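Local coordinates for protein putative alpha-ketoglutarate-dependent taurine dioxygenase (PDB 5HSX) that probably acts as an iron(II)- and 2-oxoglutarate-dependent dioxygenase of the TfdA/TauD family, at residues H34-T39 against A44-E49; R174-F179 against V307-S312; L218-S223 against E245-P250. All coordinates share one frame; numbering follows the deposited sequence.

The metal site is the reference point: a sodium ion bound by His-123, Asp-125, His-273 and Asn-323, probably where the iron would sit. Contact 3 is the deepest of the three; its Val-247 side chain is about 14 Å from the sodium. Contact 2 brackets it in sequence and touches it in space, His-177 CE1 packing 3.9 Å from Ser-221 CB, with centres 19 Å apart. Both also reach the ion's ligands, Phe-179 touching Asn-323 and Ser-223 touching His-123. Contact 1 lies across the chain's centre from both, its nearest atoms about 28 Å from contact 2 and about 21 Å from contact 3.

Contact 1 (H34-T39 against A44-E49); sequences HGVDLT and ARQIAE
A single water accepts from both sides of this contact, from Gln-46 NE2 at 3.1 Å and from the backbone Asp-37 N at 2.8 Å, and it carries the polar link between helix and loop. Gln-46 NE2 also lies 3.6 Å from Val-36 CG1, as the two side chains slide past each other in opposite directions. Val-36 turns CG1 to the amide because that methyl is anti to the backbone N (chi1 -158°). Gln-46 reaches across from the first turn of helix 44-57 on a chain extended beyond CG. Its OE1 turns back to accept from Glu-43 N, just before the helix, and this holds the amide while NE2 serves the water. The loop comes off strand 31-34 and leads into this helix, and contains an Asx turn on the way. There Asp-37 OD2 takes Thr-39 N at 3.1 Å and Thr-39 OG1 at 2.8 Å, both from one face of the carboxylate and well out of its plane. Buried Val-36 also packs on Ile-20 and Leu-42, and Leu-38 N donates to Gln-65 OE1.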
loop_
_atom_site.group_PDB
_atom_site.type_symbol
_atom_site.label_atom_id
_atom_site.label_comp_id
_atom_site.label_asym_id
_atom_site.label_seq_id
_atom_site.Cartn_x
_atom_site.Cartn_y
_atom_site.Cartn_z
ATOM N N HIS B 34 -3.061 3.961 -22.424
ATOM C CA HIS B 34 -3.297 5.211 -23.124
ATOM C C HIS B 34 -3.504 4.925 -24.605
ATOM O O HIS B 34 -3.176 3.844 -25.104
ATOM C CB HIS B 34 -2.138 6.199 -22.913
ATOM C CG HIS B 34 -2.047 6.732 -21.514
ATOM N ND1 HIS B 34 -2.543 7.967 -21.153
ATOM C CD2 HIS B 34 -1.524 6.195 -20.386
ATOM C CE1 HIS B 34 -2.325 8.168 -19.866
ATOM N NE2 HIS B 34 -1.709 7.108 -19.376
ATOM N N GLY B 35 -4.077 5.906 -25.302
ATOM C CA GLY B 35 -4.343 5.794 -26.723
ATOM C C GLY B 35 -5.726 5.303 -27.087
ATOM O O GLY B 35 -5.957 4.964 -28.255
ATOM N N VAL B 36 -6.651 5.249 -26.133
ATOM C CA VAL B 36 -8.006 4.769 -26.367
ATOM C C VAL B 36 -8.977 5.847 -25.904
ATOM O O VAL B 36 -8.801 6.419 -24.825
ATOM C CB VAL B 36 -8.281 3.442 -25.627
ATOM C CG1 VAL B 36 -9.430 2.697 -26.278
ATOM C CG2 VAL B 36 -7.035 2.574 -25.587
ATOM N N ASP B 37 -9.993 6.128 -26.721
ATOM C CA ASP B 37 -11.042 7.090 -26.381
ATOM C C ASP B 37 -12.286 6.290 -26.005
ATOM O O ASP B 37 -12.996 5.779 -26.874
ATOM C CB ASP B 37 -11.298 8.046 -27.543
ATOM C CG ASP B 37 -12.405 9.057 -27.253
ATOM O OD1 ASP B 37 -12.740 9.839 -28.167
ATOM O OD2 ASP B 37 -12.954 9.071 -26.132
ATOM N N LEU B 38 -12.554 6.193 -24.700
ATOM C CA LEU B 38 -13.623 5.327 -24.221
ATOM C C LEU B 38 -15.016 5.887 -24.489
ATOM O O LEU B 38 -16.000 5.186 -24.228
ATOM C CB LEU B 38 -13.447 5.046 -22.724
ATOM C CG LEU B 38 -12.570 3.838 -22.362
ATOM C CD1 LEU B 38 -11.252 3.863 -23.110
ATOM C CD2 LEU B 38 -12.328 3.727 -20.861
ATOM N N THR B 39 -15.134 7.118 -24.996
ATOM C CA THR B 39 -16.445 7.606 -25.408
ATOM C C THR B 39 -16.885 7.005 -26.733
ATOM O O THR B 39 -18.069 7.087 -27.073
ATOM C CB THR B 39 -16.466 9.136 -25.523
ATOM O OG1 THR B 39 -15.649 9.558 -26.624
ATOM C CG2 THR B 39 -15.971 9.788 -24.236
ATOM N N ALA B 44 -12.172 -4.068 -32.938
ATOM C CA ALA B 44 -11.954 -5.393 -32.363
ATOM C C ALA B 44 -10.520 -5.559 -31.872
ATOM O O ALA B 44 -10.283 -6.192 -30.835
ATOM C CB ALA B 44 -12.299 -6.471 -33.392
ATOM N N ARG B 45 -9.550 -4.998 -32.602
ATOM C CA ARG B 45 -8.156 -5.126 -32.188
ATOM C C ARG B 45 -7.900 -4.387 -30.882
ATOM O O ARG B 45 -7.161 -4.880 -30.022
ATOM C CB ARG B 45 -7.222 -4.610 -33.281
ATOM N N GLN B 46 -8.496 -3.201 -30.715
ATOM C CA GLN B 46 -8.347 -2.471 -29.460
ATOM C C GLN B 46 -8.947 -3.245 -28.295
ATOM O O GLN B 46 -8.354 -3.310 -27.213
ATOM C CB GLN B 46 -9.010 -1.100 -29.554
ATOM C CG GLN B 46 -8.311 -0.093 -30.427
ATOM C CD GLN B 46 -9.101 1.201 -30.513
ATOM O OE1 GLN B 46 -10.125 1.276 -31.199
ATOM N NE2 GLN B 46 -8.639 2.222 -29.801
ATOM N N ILE B 47 -10.140 -3.810 -28.492
ATOM C CA ILE B 47 -10.777 -4.603 -27.445
ATOM C C ILE B 47 -9.900 -5.788 -27.064
ATOM O O ILE B 47 -9.719 -6.089 -25.878
ATOM C CB ILE B 47 -12.175 -5.059 -27.901
ATOM C CG1 ILE B 47 -13.102 -3.853 -28.082
ATOM C CG2 ILE B 47 -12.757 -6.047 -26.903
ATOM C CD1 ILE B 47 -14.359 -4.152 -28.887
ATOM N N ALA B 48 -9.344 -6.486 -28.060
ATOM C CA ALA B 48 -8.506 -7.640 -27.753
ATOM C C ALA B 48 -7.236 -7.215 -27.024
ATOM O O ALA B 48 -6.756 -7.927 -26.134
ATOM C CB ALA B 48 -8.166 -8.404 -29.031
ATOM N N GLU B 49 -6.674 -6.059 -27.388
ATOM C CA GLU B 49 -5.453 -5.602 -26.726
ATOM C C GLU B 49 -5.720 -5.218 -25.281
ATOM O O GLU B 49 -4.907 -5.515 -24.397
ATOM C CB GLU B 49 -4.844 -4.419 -27.477
ATOM C CG GLU B 49 -4.209 -4.811 -28.797
ATOM C CD GLU B 49 -3.756 -3.613 -29.610
ATOM O OE1 GLU B 49 -2.902 -3.791 -30.505
ATOM O OE2 GLU B 49 -4.257 -2.499 -29.361
HETATM O O HOH W 1 -9.950 4.931 -29.266
#

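Contact 2 (R174-F179 against V307-S312); sequences RGIHRF and VAIEGS
The guanidinium of Arg-174 meets Val-307 at its edge, near its plane, with CG2 4.1 Å from NH2. Further along the same strand, the guanidinium of Arg-178 has Ile-176 CG2 on one face, 3.5 Å above the plane and offset toward the rim. Gly-175 O lies at the edge of the His-177 ring, in its plane, while ND1 is hydrogen-bonded to Thr-127 OG1; the ring also meets His-204 edge-to-face. These groups belong to an antiparallel sheet in which strands 174-179 and 307-310 both pair with strand 200-209. They are therefore next-but-one neighbours running in the same direction, and they exchange no hydrogen bond; the nearest CA atoms, of Ile-176 and Ile-309, are 9.0 Å apart. Side chains cross over the middle strand to close that distance. Arg-174 does so on a chain bent at chi2 and chi3 (-85° and -74°), which brings its head round to the residues just before Val-307. There NH2 donates to Gln-305 O and NH1 to Thr-304 O, while NE forms a salt bridge with Glu-203 of the strand between. So the guanidinium is held on three nitrogens, and the Val-307 methyl merely abuts it. Ile-309 and Glu-310 both face Val-201, a classic beta bulge at the end of strand 307-310. The carboxylate of Glu-310, poorly ordered, stays 5.5 Å from Arg-178, measured OE2 to NH1, too far for a salt bridge. Ile-176 also packs on Val-201 and Glu-203 of the middle strand. The apolar part of the contact is a meeting of two isoleucines whose side chains cross at about a right angle, delta methyl to delta methyl, with Ile-176 CD1 3.6 Å from Ile-309 CD1.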
loop_
_atom_site.group_PDB
_atom_site.type_symbol
_atom_site.label_atom_id
_atom_site.label_comp_id
_atom_site.label_asym_id
_atom_site.label_seq_id
_atom_site.Cartn_x
_atom_site.Cartn_y
_atom_site.Cartn_z
ATOM N N ARG B 174 -11.316 -26.441 0.322
ATOM C CA ARG B 174 -12.511 -25.683 -0.016
ATOM C C ARG B 174 -12.837 -24.723 1.121
ATOM O O ARG B 174 -12.496 -24.980 2.282
ATOM C CB ARG B 174 -13.702 -26.608 -0.249
ATOM C CG ARG B 174 -13.372 -27.797 -1.129
ATOM C CD ARG B 174 -13.502 -27.431 -2.580
ATOM N NE ARG B 174 -14.905 -27.317 -2.972
ATOM C CZ ARG B 174 -15.313 -26.990 -4.194
ATOM N NH1 ARG B 174 -14.425 -26.742 -5.149
ATOM N NH2 ARG B 174 -16.612 -26.905 -4.456
ATOM N N GLY B 175 -13.505 -23.623 0.782
ATOM C CA GLY B 175 -13.811 -22.590 1.754
ATOM C C GLY B 175 -15.248 -22.119 1.646
ATOM O O GLY B 175 -15.825 -22.054 0.560
ATOM N N ILE B 176 -15.822 -21.776 2.799
ATOM C CA ILE B 176 -17.181 -21.253 2.866
ATOM C C ILE B 176 -17.120 -19.730 2.855
ATOM O O ILE B 176 -16.507 -19.126 3.740
ATOM C CB ILE B 176 -17.913 -21.759 4.117
ATOM C CG1 ILE B 176 -17.917 -23.292 4.160
ATOM C CG2 ILE B 176 -19.333 -21.162 4.175
ATOM C CD1 ILE B 176 -18.634 -23.959 2.982
ATOM N N HIS B 177 -17.777 -19.114 1.873
ATOM C CA HIS B 177 -17.912 -17.663 1.790
ATOM C C HIS B 177 -19.336 -17.268 2.163
ATOM O O HIS B 177 -20.299 -17.896 1.706
ATOM C CB HIS B 177 -17.598 -17.151 0.379
ATOM C CG HIS B 177 -16.212 -17.470 -0.104
ATOM N ND1 HIS B 177 -15.359 -16.504 -0.595
ATOM C CD2 HIS B 177 -15.536 -18.643 -0.185
ATOM C CE1 HIS B 177 -14.215 -17.064 -0.949
ATOM N NE2 HIS B 177 -14.298 -18.363 -0.716
ATOM N N ARG B 178 -19.471 -16.231 2.993
ATOM C CA ARG B 178 -20.768 -15.787 3.491
ATOM C C ARG B 178 -20.894 -14.279 3.356
ATOM O O ARG B 178 -19.919 -13.540 3.514
ATOM C CB ARG B 178 -20.986 -16.154 4.973
ATOM C CG ARG B 178 -20.957 -17.642 5.283
ATOM C CD ARG B 178 -21.131 -17.889 6.785
ATOM N NE ARG B 178 -20.826 -19.272 7.142
ATOM C CZ ARG B 178 -21.715 -20.262 7.109
ATOM N NH1 ARG B 178 -22.967 -20.014 6.746
ATOM N NH2 ARG B 178 -21.355 -21.496 7.444
ATOM N N PHE B 179 -22.118 -13.833 3.093
ATOM C CA PHE B 179 -22.443 -12.417 3.124
ATOM C C PHE B 179 -23.868 -12.262 3.627
ATOM O O PHE B 179 -24.764 -13.005 3.214
ATOM C CB PHE B 179 -22.293 -11.762 1.749
ATOM C CG PHE B 179 -22.765 -10.340 1.705
ATOM C CD1 PHE B 179 -23.949 -10.010 1.068
ATOM C CD2 PHE B 179 -22.028 -9.334 2.313
ATOM C CE1 PHE B 179 -24.394 -8.693 1.032
ATOM C CE2 PHE B 179 -22.462 -8.019 2.279
ATOM C CZ PHE B 179 -23.647 -7.698 1.638
ATOM N N VAL B 307 -20.136 -24.653 -5.091
ATOM C CA VAL B 307 -21.462 -25.161 -4.766
ATOM C C VAL B 307 -22.202 -24.105 -3.958
ATOM O O VAL B 307 -21.716 -23.670 -2.913
ATOM C CB VAL B 307 -21.400 -26.482 -3.973
ATOM C CG1 VAL B 307 -22.813 -26.968 -3.637
ATOM C CG2 VAL B 307 -20.640 -27.533 -4.748
ATOM N N ALA B 308 -23.385 -23.715 -4.431
ATOM C CA ALA B 308 -24.245 -22.848 -3.640
ATOM C C ALA B 308 -24.828 -23.618 -2.462
ATOM O O ALA B 308 -25.322 -24.738 -2.622
ATOM C CB ALA B 308 -25.372 -22.285 -4.504
ATOM N N ILE B 309 -24.788 -23.011 -1.282
ATOM C CA ILE B 309 -25.363 -23.588 -0.072
ATOM C C ILE B 309 -26.639 -22.858 0.342
ATOM O O ILE B 309 -27.659 -23.486 0.637
ATOM C CB ILE B 309 -24.331 -23.600 1.076
ATOM C CG1 ILE B 309 -23.096 -24.403 0.661
ATOM C CG2 ILE B 309 -24.954 -24.147 2.354
ATOM C CD1 ILE B 309 -21.972 -24.285 1.627
ATOM N N GLU B 310 -26.602 -21.527 0.363
ATOM C CA GLU B 310 -27.766 -20.707 0.676
ATOM C C GLU B 310 -27.738 -19.448 -0.175
ATOM O O GLU B 310 -26.674 -18.993 -0.601
ATOM C CB GLU B 310 -27.813 -20.291 2.151
ATOM C CG GLU B 310 -28.202 -21.375 3.122
ATOM C CD GLU B 310 -28.511 -20.808 4.494
ATOM O OE1 GLU B 310 -29.149 -19.733 4.562
ATOM O OE2 GLU B 310 -28.101 -21.426 5.500
ATOM N N GLY B 311 -28.913 -18.870 -0.408
ATOM C CA GLY B 311 -28.922 -17.569 -1.043
ATOM C C GLY B 311 -30.116 -17.255 -1.909
ATOM O O GLY B 311 -30.578 -18.091 -2.691
ATOM N N SER B 312 -30.613 -16.046 -1.774
ATOM C CA SER B 312 -31.687 -15.494 -2.575
ATOM C C SER B 312 -31.117 -14.723 -3.760
ATOM O O SER B 312 -30.013 -14.174 -3.680
ATOM C CB SER B 312 -32.558 -14.566 -1.733
#

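Contact 3 (L218-S223 against E245-P250); sequences LYVSPS and EHVTRP
An inverse gamma turn centred on Tyr-219 presents Leu-218 and Val-220 to His-246 and Val-247 of helix 233-247, in the buried interior of the subunit. Across the turn Val-220 N donates to Leu-218 O, a weak bond of 3.0 Å, and the two flanking residues point their side chains at the helix while Tyr-219 points away. Val-247 CG1 is the methyl that both reach: Leu-218 CD2 lies 3.6 Å from it and Val-220 CG2 3.7 Å. The two valines come tip to tip, whereas the leucine side chain meets Val-247 obliquely. With CG anti to the backbone N (chi1 -174°), Leu-218 extends far enough for the same CD2 to touch His-246 as well, 4.0 Å from its CD2, at the edge of the ring and near its plane. NE2, the ring atom next to His-246 CD2, is hydrogen-bonded to Ala-158 O of helix 155-161, which limits the ring's rotation. Ala-158 also packs on Val-247, and Tyr-159 on Leu-218, so this neighbouring helix borders the same apolar patch. Two polar bonds tie the patch to its surroundings: Val-220 O takes Trp-244 NE1, and Val-247 O takes Thr-153 OG1. Two residues before Val-247, Glu-245 OE1 makes a salt bridge to Arg-117 NE of the second subunit. Segment 218-223 runs on to Ser-223, whose side chain touches the metal ligand His-123. The contact joins helix 233-247 to the link between strands 216-218 and 225-228 of a TauD/TfdA-family protein, whose core, as in other members of the cupin clan, is probably a double-stranded beta-helix.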
loop_
_atom_site.group_PDB
_atom_site.type_symbol
_atom_site.label_atom_id
_atom_site.label_comp_id
_atom_site.label_asym_id
_atom_site.label_seq_id
_atom_site.Cartn_x
_atom_site.Cartn_y
_atom_site.Cartn_z
ATOM N N LEU B 218 -4.907 -17.683 -5.543
ATOM C CA LEU B 218 -5.174 -17.952 -4.132
ATOM C C LEU B 218 -6.463 -17.215 -3.775
ATOM O O LEU B 218 -6.459 -16.013 -3.489
ATOM C CB LEU B 218 -3.981 -17.519 -3.276
ATOM C CG LEU B 218 -3.964 -17.833 -1.780
ATOM C CD1 LEU B 218 -4.206 -19.318 -1.546
ATOM C CD2 LEU B 218 -2.621 -17.395 -1.167
ATOM N N TYR B 219 -7.584 -17.940 -3.822
ATOM C CA TYR B 219 -8.920 -17.341 -3.912
ATOM C C TYR B 219 -9.500 -17.149 -2.511
ATOM O O TYR B 219 -10.509 -17.738 -2.136
ATOM C CB TYR B 219 -9.812 -18.243 -4.766
ATOM C CG TYR B 219 -11.036 -17.598 -5.382
ATOM C CD1 TYR B 219 -10.909 -16.572 -6.307
ATOM C CD2 TYR B 219 -12.314 -18.054 -5.074
ATOM C CE1 TYR B 219 -12.031 -15.991 -6.901
ATOM C CE2 TYR B 219 -13.442 -17.481 -5.659
ATOM C CZ TYR B 219 -13.292 -16.451 -6.574
ATOM O OH TYR B 219 -14.405 -15.889 -7.176
ATOM N N VAL B 220 -8.855 -16.271 -1.733
ATOM C CA VAL B 220 -9.077 -16.245 -0.290
ATOM C C VAL B 220 -9.836 -15.002 0.175
ATOM O O VAL B 220 -9.902 -14.759 1.383
ATOM C CB VAL B 220 -7.759 -16.392 0.494
ATOM C CG1 VAL B 220 -7.169 -17.793 0.303
ATOM C CG2 VAL B 220 -6.738 -15.316 0.086
ATOM N N SER B 221 -10.428 -14.226 -0.750
ATOM C CA SER B 221 -11.393 -13.140 -0.507
ATOM C C SER B 221 -11.615 -12.816 0.977
ATOM O O SER B 221 -12.614 -13.265 1.562
ATOM C CB SER B 221 -12.729 -13.517 -1.161
ATOM O OG SER B 221 -13.597 -12.401 -1.224
ATOM N N PRO B 222 -10.729 -12.035 1.619
ATOM C CA PRO B 222 -10.710 -12.025 3.095
ATOM C C PRO B 222 -11.987 -11.516 3.756
ATOM O O PRO B 222 -12.314 -11.984 4.856
ATOM C CB PRO B 222 -9.496 -11.126 3.424
ATOM C CG PRO B 222 -8.560 -11.389 2.248
ATOM C CD PRO B 222 -9.502 -11.437 1.055
ATOM N N SER B 223 -12.728 -10.593 3.142
ATOM C CA SER B 223 -13.947 -10.122 3.801
ATOM C C SER B 223 -15.047 -11.176 3.849
ATOM O O SER B 223 -15.923 -11.099 4.719
ATOM C CB SER B 223 -14.504 -8.881 3.104
ATOM O OG SER B 223 -13.629 -7.793 3.248
ATOM N N GLU B 245 -2.518 -12.906 5.623
ATOM C CA GLU B 245 -1.299 -12.122 5.793
ATOM C C GLU B 245 -0.440 -12.191 4.533
ATOM O O GLU B 245 0.108 -11.179 4.070
ATOM C CB GLU B 245 -0.560 -12.652 7.021
ATOM C CG GLU B 245 0.898 -12.337 7.145
ATOM C CD GLU B 245 1.470 -12.935 8.423
ATOM O OE1 GLU B 245 1.607 -12.163 9.376
ATOM O OE2 GLU B 245 1.722 -14.177 8.494
ATOM N N HIS B 246 -0.349 -13.379 3.945
ATOM C CA HIS B 246 0.471 -13.573 2.756
ATOM C C HIS B 246 -0.027 -12.716 1.590
ATOM O O HIS B 246 0.766 -12.032 0.929
ATOM C CB HIS B 246 0.465 -15.066 2.410
ATOM C CG HIS B 246 1.251 -15.426 1.183
ATOM N ND1 HIS B 246 2.627 -15.481 1.166
ATOM C CD2 HIS B 246 0.842 -15.773 -0.063
ATOM C CE1 HIS B 246 3.037 -15.847 -0.040
ATOM N NE2 HIS B 246 1.975 -16.026 -0.804
ATOM N N VAL B 247 -1.337 -12.733 1.316
ATOM C CA VAL B 247 -1.839 -12.070 0.110
ATOM C C VAL B 247 -1.791 -10.561 0.211
ATOM O O VAL B 247 -1.946 -9.885 -0.810
ATOM C CB VAL B 247 -3.292 -12.442 -0.271
ATOM C CG1 VAL B 247 -3.417 -13.922 -0.559
ATOM C CG2 VAL B 247 -4.306 -11.953 0.783
ATOM N N THR B 248 -1.598 -10.013 1.407
ATOM C CA THR B 248 -1.502 -8.577 1.560
ATOM C C THR B 248 -0.060 -8.092 1.628
ATOM O O THR B 248 0.165 -6.915 1.935
ATOM C CB THR B 248 -2.297 -8.104 2.800
ATOM O OG1 THR B 248 -1.935 -8.867 3.956
ATOM C CG2 THR B 248 -3.791 -8.278 2.553
ATOM N N ARG B 249 0.919 -8.945 1.321
ATOM C CA ARG B 249 2.301 -8.473 1.306
ATOM C C ARG B 249 2.485 -7.433 0.201
ATOM O O ARG B 249 1.919 -7.578 -0.889
ATOM C CB ARG B 249 3.284 -9.638 1.134
ATOM C CG ARG B 249 3.378 -10.463 2.429
ATOM C CD ARG B 249 4.783 -10.924 2.744
ATOM N NE ARG B 249 5.311 -11.818 1.718
ATOM C CZ ARG B 249 5.130 -13.138 1.693
ATOM N NH1 ARG B 249 5.675 -13.842 0.704
ATOM N NH2 ARG B 249 4.407 -13.759 2.643
ATOM N N PRO B 250 3.235 -6.352 0.470
ATOM C CA PRO B 250 3.344 -5.242 -0.499
ATOM C C PRO B 250 3.829 -5.655 -1.872
ATOM O O PRO B 250 3.466 -5.010 -2.864
ATOM C CB PRO B 250 4.347 -4.287 0.177
ATOM C CG PRO B 250 4.261 -4.598 1.624
ATOM C CD PRO B 250 3.936 -6.067 1.734
#